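PDB 6OYC: glycosylation Associate Protein 3 from Streptococcus agalactiae serotype V, which probably works with its partners Gap1 and Gap2 in the glycosylation and accessory Sec-dependent export of a serine-rich surface glycoprotein. Local coordinates for residues 255-261 with 276-280. Residues are numbered along the deposited sequence; the frame is centred on the assembly and turned at random.
Sequences FAPFGIL and LREVW
An aromatic cluster joins the loop 255-257 and the first turn of helix 258-262 to the last turns of helix 270-281, in the C-terminal alpha/beta part of the chain. No hydrogen bond crosses the interface, which buries 321 Å² in all. Residues 255-257 are extended; Pro257 is the N-cap, and its O accepts a hydrogen bond from Leu261 N (2.9 Å). Residues 276-280 are helical, with Trp280 N bonded to Leu276 O at 2.8 Å. The CA atoms of Phe258 and Trp280 are the nearest pair, 7.5 Å apart.

Both of these aromatic residues have chi1 t and point their CB toward the opposite segment. Phe258 CB sits over the five-membered ring of Trp280, a CH-pi contact of 3.9 Å to the centroid and 12° off the normal, while Phe258 CD1 is 3.5 Å from Trp280 CG. The two rings are oblique, their planes at 35°. Phe255 (chi1 m) completes the cluster in a T-shaped pair, receiving the edge of the Trp280 six-membered ring on its face, the two ring centroids 5.1 Å apart and the planes at 83°. In this alpha/beta domain, built on a parallel five-stranded sheet, the segments belong to the excursion between parallel strands 248-251 and 289-291, and helix 231-243 packs against Phe255 and Val279 through Leu238.

Leu261 CD1 reaches Trp280 CZ3 at 3.7 Å, and Phe258 CZ lies 4.2 Å from Leu276 CB. At the solvent side, Arg277 folds across Phe258, its CD 4.0 Å from the ring centroid, and its NE forms a salt bridge with Asp281. Arg283 makes a cation-pi contact with Trp280.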
loop_
_atom_site.group_PDB
_atom_site.type_symbol
_atom_site.label_atom_id
_atom_site.label_comp_id
_atom_site.label_asym_id
_atom_site.label_seq_id
_atom_site.Cartn_x
_atom_site.Cartn_y
_atom_site.Cartn_z
ATOM N N PHE C 255 7.495 -10.042 4.296
ATOM C CA PHE C 255 6.404 -9.765 5.212
ATOM C C PHE C 255 6.668 -8.489 6.002
ATOM O O PHE C 255 7.813 -8.143 6.298
ATOM C CB PHE C 255 6.207 -10.931 6.188
ATOM C CG PHE C 255 5.547 -12.144 5.578
ATOM C CD1 PHE C 255 4.263 -12.061 5.039
ATOM C CD2 PHE C 255 6.197 -13.372 5.573
ATOM C CE1 PHE C 255 3.648 -13.176 4.506
ATOM C CE2 PHE C 255 5.598 -14.495 5.030
ATOM C CZ PHE C 255 4.319 -14.403 4.493
ATOM N N ALA C 256 5.594 -7.798 6.341
ATOM C CA ALA C 256 5.594 -6.846 7.440
ATOM C C ALA C 256 5.209 -7.571 8.716
ATOM O O ALA C 256 4.766 -8.717 8.669
ATOM C CB ALA C 256 4.626 -5.710 7.134
ATOM N N PRO C 257 5.373 -6.949 9.885
ATOM C CA PRO C 257 4.930 -7.616 11.113
ATOM C C PRO C 257 3.435 -7.893 11.057
ATOM O O PRO C 257 2.691 -7.234 10.323
ATOM C CB PRO C 257 5.281 -6.606 12.211
ATOM C CG PRO C 257 6.426 -5.834 11.640
ATOM C CD PRO C 257 6.088 -5.694 10.188
ATOM N N PHE C 258 3.006 -8.913 11.812
ATOM C CA PHE C 258 1.620 -9.371 11.727
ATOM C C PHE C 258 0.647 -8.221 11.972
ATOM O O PHE C 258 -0.260 -7.975 11.168
ATOM C CB PHE C 258 1.380 -10.520 12.717
ATOM C CG PHE C 258 -0.037 -11.010 12.741
ATOM C CD1 PHE C 258 -0.559 -11.710 11.671
ATOM C CD2 PHE C 258 -0.859 -10.747 13.830
ATOM C CE1 PHE C 258 -1.883 -12.162 11.691
ATOM C CE2 PHE C 258 -2.180 -11.184 13.854
ATOM C CZ PHE C 258 -2.690 -11.890 12.778
ATOM N N GLY C 259 0.850 -7.478 13.064
ATOM C CA GLY C 259 -0.008 -6.343 13.350
ATOM C C GLY C 259 -0.027 -5.307 12.243
ATOM O O GLY C 259 -1.042 -4.638 12.033
ATOM N N ILE C 260 1.082 -5.150 11.525
ATOM C CA ILE C 260 1.081 -4.185 10.432
ATOM C C ILE C 260 0.316 -4.738 9.233
ATOM O O ILE C 260 -0.409 -4.002 8.555
ATOM C CB ILE C 260 2.522 -3.776 10.079
ATOM C CG1 ILE C 260 3.121 -2.977 11.250
ATOM C CG2 ILE C 260 2.566 -3.022 8.731
ATOM C CD1 ILE C 260 4.547 -2.489 11.062
ATOM N N LEU C 261 0.437 -6.042 8.964
ATOM C CA LEU C 261 -0.321 -6.636 7.863
ATOM C C LEU C 261 -1.818 -6.417 8.037
ATOM O O LEU C 261 -2.526 -6.136 7.067
ATOM C CB LEU C 261 -0.011 -8.129 7.752
ATOM C CG LEU C 261 1.415 -8.465 7.324
ATOM C CD1 LEU C 261 1.683 -9.961 7.416
ATOM C CD2 LEU C 261 1.717 -7.919 5.925
ATOM N N LEU C 276 -6.745 -15.196 11.533
ATOM C CA LEU C 276 -5.590 -14.853 10.713
ATOM C C LEU C 276 -4.278 -15.093 11.455
ATOM O O LEU C 276 -3.274 -15.435 10.825
ATOM C CB LEU C 276 -5.696 -13.405 10.234
ATOM C CG LEU C 276 -6.821 -13.138 9.226
ATOM C CD1 LEU C 276 -7.024 -11.637 8.995
ATOM C CD2 LEU C 276 -6.535 -13.850 7.915
ATOM N N ARG C 277 -4.268 -14.940 12.786
ATOM C CA ARG C 277 -3.069 -15.249 13.559
ATOM C C ARG C 277 -2.716 -16.723 13.448
ATOM O O ARG C 277 -1.529 -17.080 13.439
ATOM C CB ARG C 277 -3.249 -14.832 15.026
ATOM C CG ARG C 277 -2.007 -15.066 15.923
ATOM C CD ARG C 277 -0.976 -13.930 15.816
ATOM N NE ARG C 277 0.400 -14.387 16.046
ATOM C CZ ARG C 277 1.446 -13.574 16.221
ATOM N NH1 ARG C 277 1.277 -12.260 16.194
ATOM N NH2 ARG C 277 2.666 -14.070 16.422
ATOM N N GLU C 278 -3.728 -17.588 13.330
ATOM C CA GLU C 278 -3.473 -19.012 13.133
ATOM C C GLU C 278 -2.818 -19.260 11.778
ATOM O O GLU C 278 -1.791 -19.943 11.688
ATOM C CB GLU C 278 -4.783 -19.797 13.267
ATOM C CG GLU C 278 -4.607 -21.314 13.378
ATOM C CD GLU C 278 -4.561 -22.018 12.022
ATOM O OE1 GLU C 278 -4.154 -23.198 11.978
ATOM O OE2 GLU C 278 -4.937 -21.397 11.002
ATOM N N VAL C 279 -3.418 -18.730 10.713
ATOM C CA VAL C 279 -2.812 -18.662 9.390
ATOM C C VAL C 279 -1.352 -18.223 9.511
ATOM O O VAL C 279 -0.451 -18.853 8.943
ATOM C CB VAL C 279 -3.621 -17.703 8.490
ATOM C CG1 VAL C 279 -2.890 -17.402 7.182
ATOM C CG2 VAL C 279 -5.034 -18.261 8.231
ATOM N N TRP C 280 -1.113 -17.163 10.288
ATOM C CA TRP C 280 0.226 -16.587 10.402
ATOM C C TRP C 280 1.201 -17.540 11.094
ATOM O O TRP C 280 2.315 -17.758 10.609
ATOM C CB TRP C 280 0.141 -15.253 11.149
ATOM C CG TRP C 280 1.464 -14.617 11.441
ATOM C CD1 TRP C 280 2.066 -14.512 12.658
ATOM C CD2 TRP C 280 2.348 -13.988 10.498
ATOM N NE1 TRP C 280 3.270 -13.863 12.534
ATOM C CE2 TRP C 280 3.468 -13.532 11.219
ATOM C CE3 TRP C 280 2.304 -13.777 9.116
ATOM C CZ2 TRP C 280 4.538 -12.868 10.605
ATOM C CZ3 TRP C 280 3.370 -13.117 8.506
ATOM C CH2 TRP C 280 4.467 -12.670 9.253
#